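Local coordinates for malonyl CoA-acyl carrier protein transacylase (Bartonella henselae, PDB 3QAT) that probably transfers the malonyl group from malonyl-CoA to acyl carrier protein, the step that supplies malonyl units for fatty acid biosynthesis, at residues 234-237 and 238-241; 10-13 and 14-18. All coordinates share one frame; numbering follows the deposited sequence.

Contact 1 (234-237 and 238-241); sequences LIAN and VSVI
The carbonyl of Ala236 faces two successive backbone amides as the chain turns back on itself. Val240 N gives it the stronger bond, 2.9 Å to Ala236 O with an angle of 155° at the hydrogen, and Ser239 N adds a weak one at 3.3 Å to the same Ala236 O. Beside this pair, Ser239 OG lies 3.4 Å from Ala236 CB; the hydroxyl, next to this small methyl, is hydrogen-bonded to Glu243 OE2. Ile235 packs against Val240: with CG2 anti to the backbone N, its branch methyl lies 3.9 Å from Val240 CA and 4.3 Å from Val240 CG1. The main chain completes the approach with a CA-H...O contact of 3.5 Å from Ile235 CA to Ile241 O. The whole forms the six-residue connection of a beta hairpin, leading from strand 234-235 into its antiparallel partner 242-243. Val240 takes up left-handed backbone angles (phi 51°, psi 40°), unusual for a beta-branched residue, as the chain heads back toward that strand. Farther out, Thr266, Trp269 and Ile270 of helix 263-272 pack on Ile235, an apolar residue suited to this buried position. The CB of Asn237 points away from 238-241, and its amide is held by other parts of the chain: OD1 accepts from Gln256 NE2 and Ser98 N while ND2 donates to Gly96 O, so both ends of the buried amide are satisfied at what is probably the nucleophile elbow.

Contact 2 (10-13 and 14-18); sequences TFPG and QGSQL
Ser16 folds back against Pro12, just before the turn, and Gly13, its first residue. Its CB lies 3.4 Å from Gly13 O and 3.7 Å from Pro12 CB. One bond farther on, with OG anti to the carbonyl carbon and beside its own N (chi1 -69°), the hydroxyl oxygen comes 3.4 Å from Pro12 CB. A short side chain suits a place this close to Pro12 CB and Gly13 O, and proline offers a compact, rigid surface to meet it. The main chain makes the bend itself, a type II beta turn from Gly13 to Ser16 in the loop between strand 6-11 and helix 23-28. This Pro-Gly-Gln-Gly sequence after the first strand is characteristic of malonyl transacylases, and the main-chain amide of Gln14 probably contributes to the oxyanion hole, as in relatives. Ser16 N closes the turn with a hydrogen bond of 3.1 Å to Gly13 O. Gly15 takes the third position with phi 110°, where a CB would be jammed against the preceding carbonyl oxygen. Gln17 bends round so that OE1 receives Gly15 N at 2.8 Å, on a lone pair, while NE2 donates to Thr60 OG1. Gln14 reaches the same neighbourhood, NE2 to Thr60 O and OE1 to Thr62 OG1.

How the contacts relate
Contact 2 comes first along the chain, as strand 6-11 runs out into its loop, and contact 1 follows more than 200 residues later, in the hairpin between strands 234-235 and 242-243. Their centres lie 18 Å apart and their nearest atoms about 7 Å, without touching, inside one acyl transferase domain. Helix 100-107 bridges them: Phe11 packs on it from the strand leading into contact 2, and Leu234 and Ala236 from contact 1. Strand 93-96 is a second shared neighbour, bonded through its backbone to both Phe11 and Ile235. Because this strand and helix flank the probable nucleophile elbow around Ser98, the two turns probably help frame the active site.

Contact 1 (234-237 and 238-241)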
loop_
_atom_site.group_PDB
_atom_site.type_symbol
_atom_site.label_atom_id
_atom_site.label_comp_id
_atom_site.label_asym_id
_atom_site.label_seq_id
_atom_site.Cartn_x
_atom_site.Cartn_y
_atom_site.Cartn_z
ATOM N N LEU A 234 -7.433 -2.454 -11.834
ATOM C CA LEU A 234 -6.670 -2.623 -10.603
ATOM C C LEU A 234 -6.343 -4.102 -10.371
ATOM O O LEU A 234 -7.257 -4.952 -10.363
ATOM C CB LEU A 234 -7.534 -2.107 -9.455
ATOM C CG LEU A 234 -6.914 -2.297 -8.059
ATOM C CD1 LEU A 234 -5.848 -1.230 -7.773
ATOM C CD2 LEU A 234 -7.999 -2.333 -6.966
ATOM N N ILE A 235 -5.066 -4.424 -10.121
ATOM C CA ILE A 235 -4.749 -5.798 -9.740
ATOM C C ILE A 235 -4.877 -5.859 -8.206
ATOM O O ILE A 235 -3.969 -5.449 -7.483
ATOM C CB ILE A 235 -3.329 -6.227 -10.179
ATOM C CG1 ILE A 235 -3.058 -5.859 -11.639
ATOM C CG2 ILE A 235 -3.132 -7.752 -9.922
ATOM C CD1 ILE A 235 -4.119 -6.375 -12.661
ATOM N N ALA A 236 -6.025 -6.317 -7.727
ATOM C CA ALA A 236 -6.376 -6.210 -6.310
ATOM C C ALA A 236 -5.532 -7.104 -5.430
ATOM O O ALA A 236 -5.197 -8.229 -5.793
ATOM C CB ALA A 236 -7.874 -6.502 -6.084
ATOM N N ASN A 237 -5.221 -6.611 -4.231
ATOM C CA ASN A 237 -4.420 -7.363 -3.269
ATOM C C ASN A 237 -5.025 -8.731 -2.904
ATOM O O ASN A 237 -4.280 -9.661 -2.591
ATOM C CB ASN A 237 -4.294 -6.588 -1.930
ATOM C CG ASN A 237 -3.403 -5.355 -1.973
ATOM O OD1 ASN A 237 -3.376 -4.640 -0.978
ATOM N ND2 ASN A 237 -2.626 -5.142 -3.030
ATOM N N VAL A 238 -6.368 -8.843 -2.939
ATOM C CA VAL A 238 -7.073 -10.031 -2.464
ATOM C C VAL A 238 -7.221 -11.055 -3.588
ATOM O O VAL A 238 -7.133 -12.262 -3.348
ATOM C CB VAL A 238 -8.475 -9.635 -1.883
ATOM C CG1 VAL A 238 -9.418 -10.838 -1.704
ATOM C CG2 VAL A 238 -8.252 -8.921 -0.544
ATOM N N SER A 239 -7.391 -10.557 -4.804
ATOM C CA SER A 239 -7.792 -11.418 -5.943
ATOM C C SER A 239 -6.682 -11.680 -6.964
ATOM O O SER A 239 -6.704 -12.713 -7.656
ATOM C CB SER A 239 -8.995 -10.823 -6.655
ATOM O OG SER A 239 -8.655 -9.578 -7.267
ATOM N N VAL A 240 -5.705 -10.777 -7.041
ATOM C CA VAL A 240 -4.605 -10.887 -8.027
ATOM C C VAL A 240 -5.130 -11.115 -9.473
ATOM O O VAL A 240 -4.541 -11.869 -10.262
ATOM C CB VAL A 240 -3.555 -11.950 -7.645
ATOM C CG1 VAL A 240 -2.215 -11.657 -8.346
ATOM C CG2 VAL A 240 -3.336 -11.973 -6.160
ATOM N N ILE A 241 -6.210 -10.422 -9.806
ATOM C CA ILE A 241 -6.712 -10.379 -11.177
ATOM C C ILE A 241 -7.077 -8.950 -11.522
ATOM O O ILE A 241 -7.255 -8.102 -10.614
ATOM C CB ILE A 241 -7.926 -11.326 -11.396
ATOM C CG1 ILE A 241 -9.088 -10.953 -10.480
ATOM C CG2 ILE A 241 -7.519 -12.794 -11.252
ATOM C CD1 ILE A 241 -10.310 -11.897 -10.583
#

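Contact 2 (10-13 and 14-18)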
loop_
_atom_site.group_PDB
_atom_site.type_symbol
_atom_site.label_atom_id
_atom_site.label_comp_id
_atom_site.label_asym_id
_atom_site.label_seq_id
_atom_site.Cartn_x
_atom_site.Cartn_y
_atom_site.Cartn_z
ATOM N N THR A 10 2.653 1.095 -9.700
ATOM C CA THR A 10 2.434 0.503 -8.376
ATOM C C THR A 10 2.595 1.595 -7.329
ATOM O O THR A 10 3.394 2.527 -7.508
ATOM C CB THR A 10 3.395 -0.675 -8.067
ATOM O OG1 THR A 10 4.750 -0.216 -8.047
ATOM C CG2 THR A 10 3.252 -1.798 -9.126
ATOM N N PHE A 11 1.809 1.491 -6.257
ATOM C CA PHE A 11 1.709 2.571 -5.272
ATOM C C PHE A 11 2.061 2.066 -3.895
ATOM O O PHE A 11 1.477 1.089 -3.420
ATOM C CB PHE A 11 0.262 3.128 -5.316
ATOM C CG PHE A 11 -0.066 3.816 -6.622
ATOM C CD1 PHE A 11 -0.425 3.074 -7.762
ATOM C CD2 PHE A 11 0.039 5.198 -6.734
ATOM C CE1 PHE A 11 -0.717 3.733 -8.983
ATOM C CE2 PHE A 11 -0.232 5.864 -7.940
ATOM C CZ PHE A 11 -0.612 5.128 -9.073
ATOM N N PRO A 12 3.034 2.714 -3.243
ATOM C CA PRO A 12 3.518 2.206 -1.971
ATOM C C PRO A 12 2.549 2.385 -0.811
ATOM O O PRO A 12 1.607 3.212 -0.873
ATOM C CB PRO A 12 4.819 2.979 -1.730
ATOM C CG PRO A 12 4.711 4.212 -2.530
ATOM C CD PRO A 12 3.793 3.888 -3.714
ATOM N N GLY A 13 2.796 1.594 0.229
ATOM C CA GLY A 13 1.964 1.627 1.432
ATOM C C GLY A 13 2.750 1.942 2.687
ATOM O O GLY A 13 3.882 2.434 2.622
ATOM N N GLN A 14 2.124 1.647 3.822
ATOM C CA GLN A 14 2.682 1.989 5.140
ATOM C C GLN A 14 4.123 1.495 5.256
ATOM O O GLN A 14 4.419 0.307 4.932
ATOM C CB GLN A 14 1.793 1.330 6.186
ATOM C CG GLN A 14 2.237 1.586 7.634
ATOM C CD GLN A 14 1.757 2.930 8.193
ATOM O OE1 GLN A 14 0.611 3.334 7.996
ATOM N NE2 GLN A 14 2.633 3.599 8.949
ATOM N N GLY A 15 5.010 2.385 5.701
ATOM C CA GLY A 15 6.420 2.067 5.798
ATOM C C GLY A 15 7.234 2.827 4.769
ATOM O O GLY A 15 8.482 2.844 4.816
ATOM N N SER A 16 6.542 3.433 3.811
ATOM C CA SER A 16 7.240 4.230 2.786
ATOM C C SER A 16 7.281 5.710 3.112
ATOM O O SER A 16 7.955 6.482 2.411
ATOM C CB SER A 16 6.601 4.008 1.385
ATOM O OG SER A 16 6.878 2.690 0.932
ATOM N N GLN A 17 6.618 6.106 4.189
ATOM C CA GLN A 17 6.578 7.527 4.565
ATOM C C GLN A 17 7.917 7.978 5.128
ATOM O O GLN A 17 8.643 7.212 5.801
ATOM C CB GLN A 17 5.424 7.813 5.554
ATOM C CG GLN A 17 5.633 7.326 7.019
ATOM C CD GLN A 17 5.527 5.825 7.206
ATOM O OE1 GLN A 17 5.076 5.103 6.324
ATOM N NE2 GLN A 17 5.963 5.352 8.382
ATOM N N LEU A 18 8.238 9.237 4.839
ATOM C CA LEU A 18 9.511 9.860 5.250
ATOM C C LEU A 18 9.222 11.335 5.483
ATOM O O LEU A 18 8.548 11.945 4.670
ATOM C CB LEU A 18 10.526 9.811 4.075
ATOM C CG LEU A 18 10.991 8.436 3.593
ATOM C CD1 LEU A 18 11.492 8.492 2.176
ATOM C CD2 LEU A 18 12.067 7.927 4.542
#